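Local structure of alkylhydroperoxidase AhpD core: uncharacterized peroxidase-related protein (Ralstonia eutropha, 2PRR) at residues A96-D109 with R182-P194. The protein is uncharacterised but is probably a peroxidase-type oxidoreductase of the carboxymuconolactone decarboxylase family, possibly one that reduces alkyl hydroperoxides. Residues are numbered along the deposited sequence; the frame is centred on the assembly and turned at random.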
# COMPACT_ATOMS: atom_id res chain seq x y z
N ALA D 96 -8.91 5.09 -27.69
CA ALA D 96 -9.47 5.41 -29.01
C ALA D 96 -8.94 4.44 -30.04
O ALA D 96 -9.70 3.86 -30.79
CB ALA D 96 -9.13 6.83 -29.40
N ILE D 97 -7.64 4.24 -30.02
CA ILE D 97 -6.95 3.38 -30.96
C ILE D 97 -7.32 1.91 -30.72
O ILE D 97 -7.47 1.17 -31.67
CB ILE D 97 -5.44 3.59 -30.86
CG1 ILE D 97 -5.08 5.06 -31.12
CG2 ILE D 97 -4.71 2.69 -31.85
CD1 ILE D 97 -3.73 5.48 -30.60
N LEU D 98 -7.46 1.51 -29.46
CA LEU D 98 -7.90 0.17 -29.10
C LEU D 98 -9.31 -0.12 -29.64
O LEU D 98 -9.57 -1.20 -30.18
CB LEU D 98 -7.89 -0.00 -27.58
CG LEU D 98 -8.56 -1.23 -26.98
CD1 LEU D 98 -8.08 -2.48 -27.62
CD2 LEU D 98 -8.32 -1.23 -25.47
N ARG D 99 -10.22 0.84 -29.49
CA ARG D 99 -11.60 0.70 -29.99
C ARG D 99 -11.63 0.57 -31.50
O ARG D 99 -12.37 -0.23 -32.03
CB ARG D 99 -12.47 1.89 -29.57
CG ARG D 99 -12.83 1.89 -28.07
CD ARG D 99 -13.86 2.94 -27.79
NE ARG D 99 -13.39 4.30 -28.06
CZ ARG D 99 -12.81 5.07 -27.14
NH1 ARG D 99 -12.62 4.63 -25.90
NH2 ARG D 99 -12.42 6.28 -27.46
N ILE D 100 -10.83 1.37 -32.17
CA ILE D 100 -10.72 1.32 -33.63
C ILE D 100 -10.18 -0.02 -34.12
O ILE D 100 -10.75 -0.61 -35.03
CB ILE D 100 -9.77 2.43 -34.13
CG1 ILE D 100 -10.34 3.83 -33.88
CG2 ILE D 100 -9.45 2.26 -35.62
CD1 ILE D 100 -11.44 4.22 -34.82
N TYR D 101 -9.08 -0.49 -33.52
CA TYR D 101 -8.46 -1.75 -33.94
C TYR D 101 -9.31 -2.98 -33.68
O TYR D 101 -9.40 -3.87 -34.53
CB TYR D 101 -7.06 -1.99 -33.31
CG TYR D 101 -5.93 -1.10 -33.82
CD1 TYR D 101 -5.99 -0.48 -35.06
CD2 TYR D 101 -4.75 -0.97 -33.10
CE1 TYR D 101 -4.96 0.31 -35.51
CE2 TYR D 101 -3.71 -0.19 -33.56
CZ TYR D 101 -3.83 0.45 -34.77
OH TYR D 101 -2.81 1.23 -35.27
N GLU D 102 -9.92 -3.04 -32.51
CA GLU D 102 -10.75 -4.19 -32.16
C GLU D 102 -12.16 -4.14 -32.73
O GLU D 102 -12.82 -5.17 -32.79
CB GLU D 102 -10.82 -4.31 -30.65
CG GLU D 102 -9.53 -4.74 -30.03
CD GLU D 102 -9.21 -6.21 -30.27
OE1 GLU D 102 -10.14 -7.00 -30.55
OE2 GLU D 102 -8.02 -6.57 -30.14
N LYS D 103 -12.59 -2.96 -33.15
CA LYS D 103 -13.95 -2.71 -33.62
C LYS D 103 -14.93 -3.07 -32.48
O LYS D 103 -15.89 -3.78 -32.68
CB LYS D 103 -14.25 -3.46 -34.93
CG LYS D 103 -13.31 -3.09 -36.08
CD LYS D 103 -13.59 -3.91 -37.36
N LYS D 104 -14.63 -2.59 -31.27
CA LYS D 104 -15.41 -2.88 -30.05
C LYS D 104 -15.43 -1.62 -29.18
O LYS D 104 -14.54 -1.45 -28.33
CB LYS D 104 -14.80 -4.05 -29.29
CG LYS D 104 -15.02 -5.39 -29.96
CD LYS D 104 -14.42 -6.55 -29.15
CE LYS D 104 -15.14 -6.77 -27.81
NZ LYS D 104 -14.72 -8.02 -27.08
N PRO D 105 -16.45 -0.76 -29.35
CA PRO D 105 -16.57 0.54 -28.68
C PRO D 105 -16.53 0.53 -27.15
O PRO D 105 -16.25 1.56 -26.53
CB PRO D 105 -17.96 1.02 -29.09
CG PRO D 105 -18.25 0.34 -30.32
CD PRO D 105 -17.61 -1.00 -30.23
N LEU D 106 -16.85 -0.62 -26.56
CA LEU D 106 -16.93 -0.75 -25.12
C LEU D 106 -15.68 -1.22 -24.44
O LEU D 106 -15.47 -0.90 -23.26
CB LEU D 106 -18.04 -1.74 -24.76
CG LEU D 106 -19.41 -1.67 -25.45
CD1 LEU D 106 -20.33 -2.59 -24.66
CD2 LEU D 106 -20.03 -0.25 -25.57
N VAL D 107 -14.84 -1.97 -25.16
CA VAL D 107 -13.67 -2.67 -24.61
C VAL D 107 -12.61 -1.80 -23.94
O VAL D 107 -12.06 -2.16 -22.91
CB VAL D 107 -13.03 -3.60 -25.70
CG1 VAL D 107 -12.24 -2.79 -26.75
CG2 VAL D 107 -12.14 -4.65 -25.07
N ALA D 108 -12.32 -0.63 -24.51
CA ALA D 108 -11.30 0.25 -23.95
C ALA D 108 -11.71 0.83 -22.62
O ALA D 108 -10.88 0.98 -21.73
CB ALA D 108 -10.96 1.35 -24.92
N ASP D 109 -12.98 1.16 -22.46
CA ASP D 109 -13.43 1.70 -21.16
C ASP D 109 -13.37 0.63 -20.05
O ASP D 109 -13.09 0.95 -18.91
CB ASP D 109 -14.84 2.30 -21.24
CG ASP D 109 -15.00 3.32 -22.36
OD1 ASP D 109 -14.39 3.15 -23.45
OD2 ASP D 109 -15.77 4.28 -22.16
N ARG D 182 -1.84 16.79 -22.70
CA ARG D 182 -3.30 16.81 -22.85
C ARG D 182 -3.80 16.03 -24.07
O ARG D 182 -3.41 16.32 -25.21
CB ARG D 182 -3.80 18.25 -22.95
CG ARG D 182 -5.32 18.37 -22.88
CD ARG D 182 -5.86 19.74 -23.30
NE ARG D 182 -7.33 19.70 -23.41
CZ ARG D 182 -8.18 19.88 -22.39
NH1 ARG D 182 -7.76 20.19 -21.17
NH2 ARG D 182 -9.48 19.77 -22.61
N PRO D 183 -4.70 15.06 -23.81
CA PRO D 183 -5.26 14.30 -24.91
C PRO D 183 -6.14 15.17 -25.81
O PRO D 183 -6.89 16.03 -25.33
CB PRO D 183 -6.08 13.20 -24.23
CG PRO D 183 -6.22 13.62 -22.77
CD PRO D 183 -5.21 14.63 -22.48
N ASN D 184 -6.03 14.95 -27.12
CA ASN D 184 -6.80 15.68 -28.09
C ASN D 184 -8.28 15.35 -27.98
O ASN D 184 -8.64 14.26 -27.55
CB ASN D 184 -6.32 15.37 -29.52
CG ASN D 184 -4.84 15.53 -29.70
OD1 ASN D 184 -4.05 14.72 -29.17
ND2 ASN D 184 -4.45 16.52 -30.46
N ASP D 185 -9.12 16.30 -28.36
CA ASP D 185 -10.57 16.15 -28.28
C ASP D 185 -11.08 15.00 -29.11
O ASP D 185 -12.04 14.34 -28.74
CB ASP D 185 -11.27 17.44 -28.76
CG ASP D 185 -11.15 18.61 -27.78
OD1 ASP D 185 -10.51 18.49 -26.71
OD2 ASP D 185 -11.72 19.68 -28.11
N GLU D 186 -10.43 14.77 -30.23
CA GLU D 186 -10.85 13.75 -31.17
C GLU D 186 -10.77 12.34 -30.60
O GLU D 186 -11.57 11.49 -30.97
CB GLU D 186 -10.01 13.80 -32.45
CG GLU D 186 -10.13 15.08 -33.27
CD GLU D 186 -9.31 16.24 -32.73
OE1 GLU D 186 -8.82 16.17 -31.58
OE2 GLU D 186 -9.16 17.22 -33.47
N PHE D 187 -9.79 12.09 -29.74
CA PHE D 187 -9.66 10.75 -29.15
C PHE D 187 -10.84 10.31 -28.29
O PHE D 187 -11.20 9.14 -28.32
CB PHE D 187 -8.39 10.65 -28.29
CG PHE D 187 -7.10 10.69 -29.07
CD1 PHE D 187 -6.88 9.81 -30.12
CD2 PHE D 187 -6.08 11.55 -28.69
CE1 PHE D 187 -5.70 9.82 -30.82
CE2 PHE D 187 -4.89 11.57 -29.38
CZ PHE D 187 -4.71 10.70 -30.46
N PHE D 188 -11.43 11.26 -27.54
CA PHE D 188 -12.53 10.97 -26.60
C PHE D 188 -13.74 10.33 -27.27
O PHE D 188 -14.37 9.44 -26.72
CB PHE D 188 -12.97 12.24 -25.85
CG PHE D 188 -12.00 12.74 -24.78
CD1 PHE D 188 -10.91 13.50 -25.10
CD2 PHE D 188 -12.27 12.55 -23.43
CE1 PHE D 188 -10.05 14.01 -24.12
CE2 PHE D 188 -11.42 13.05 -22.42
CZ PHE D 188 -10.31 13.77 -22.76
N LEU D 189 -14.05 10.75 -28.49
CA LEU D 189 -15.21 10.26 -29.24
C LEU D 189 -14.90 9.18 -30.31
O LEU D 189 -15.79 8.43 -30.71
CB LEU D 189 -15.89 11.47 -29.88
CG LEU D 189 -17.21 11.31 -30.63
CD1 LEU D 189 -18.26 10.47 -29.88
CD2 LEU D 189 -17.75 12.71 -30.92
N MSE D 190 -13.66 9.13 -30.76
CA MSE D 190 -13.20 8.20 -31.79
C MSE D 190 -13.33 6.72 -31.44
O MSE D 190 -12.85 6.29 -30.39
CB MSE D 190 -11.74 8.53 -32.08
CG MSE D 190 -11.02 7.68 -33.08
SE MSE D 190 -9.21 8.32 -33.17
CE MSE D 190 -9.52 10.14 -33.73
N GLY D 191 -13.95 5.94 -32.33
CA GLY D 191 -14.16 4.50 -32.11
C GLY D 191 -15.37 4.09 -31.26
O GLY D 191 -15.60 2.89 -31.05
N ARG D 192 -16.15 5.05 -30.78
CA ARG D 192 -17.32 4.77 -29.96
C ARG D 192 -18.57 4.44 -30.79
O ARG D 192 -19.52 3.85 -30.28
CB ARG D 192 -17.58 5.93 -29.01
CG ARG D 192 -16.41 6.23 -28.10
CD ARG D 192 -16.82 7.15 -26.98
NE ARG D 192 -15.80 7.26 -25.93
CZ ARG D 192 -15.53 6.32 -25.02
NH1 ARG D 192 -16.21 5.18 -25.00
NH2 ARG D 192 -14.59 6.54 -24.11
N VAL D 193 -18.57 4.82 -32.06
CA VAL D 193 -19.68 4.56 -32.96
C VAL D 193 -19.16 3.60 -34.03
O VAL D 193 -18.34 4.00 -34.84
CB VAL D 193 -20.15 5.85 -33.62
CG1 VAL D 193 -21.31 5.57 -34.57
CG2 VAL D 193 -20.52 6.89 -32.53
N PRO D 194 -19.62 2.33 -34.03
CA PRO D 194 -19.14 1.25 -34.94
C PRO D 194 -18.69 1.64 -36.37
O PRO D 194 -19.27 2.50 -37.03
CB PRO D 194 -20.33 0.29 -34.99
CG PRO D 194 -20.94 0.41 -33.60
CD PRO D 194 -20.69 1.83 -33.13
O HOH W 1 -18.07 3.57 -26.31
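Gly191 presses its bare backbone against helix 96-102, settling into the shallow hollow between Arg99 and Ile100. Having no side chain, it lets the turn close up on the helix, with Gly191 CA 4.9 Å from Ile100 CA, and the positive phi (83°) of this type II turn, Leu189 to Arg192, also suits glycine. Small Ala96 tucks its methyl against Phe187, Ala96 CB lying 3.8 Å from Phe187 CD1, while Ile100 and selenomethionine Met190 close the outer side, Ile100 CD1 3.9 Å from Met190 CG. Beyond the helix, the Pro105 ring is a rigid bump against the carbonyls of Gly191 and Arg192.

Arg99, bent at chi3 (-63°), curls its guanidinium edge toward the turn: NE and NH2 both grip Met190 O, at 3.1 and 3.0 Å, a side-on, two-nitrogen hold on one oxygen that satisfies a turn carbonyl. Over one face lies the Arg192 guanidinium, stacked with centres 3.7 Å apart and planes at 24°. Asp109, shared by both, probably offsets the repulsion between the two cations: its OD2 takes Arg192 NH1 at 3.0 Å, and its OD1 meets Arg99 NH1 more weakly. Arg192, extended from CG to NE, is further fixed by NE to Phe188 O (2.7 Å) and by a water shared with Pro105 O. Arg192 of the second subunit lies close by, placing this stacked arginine pair and its carboxylate, a salt-bridge network, beside a subunit interface of the all-helical AhpD-like fold.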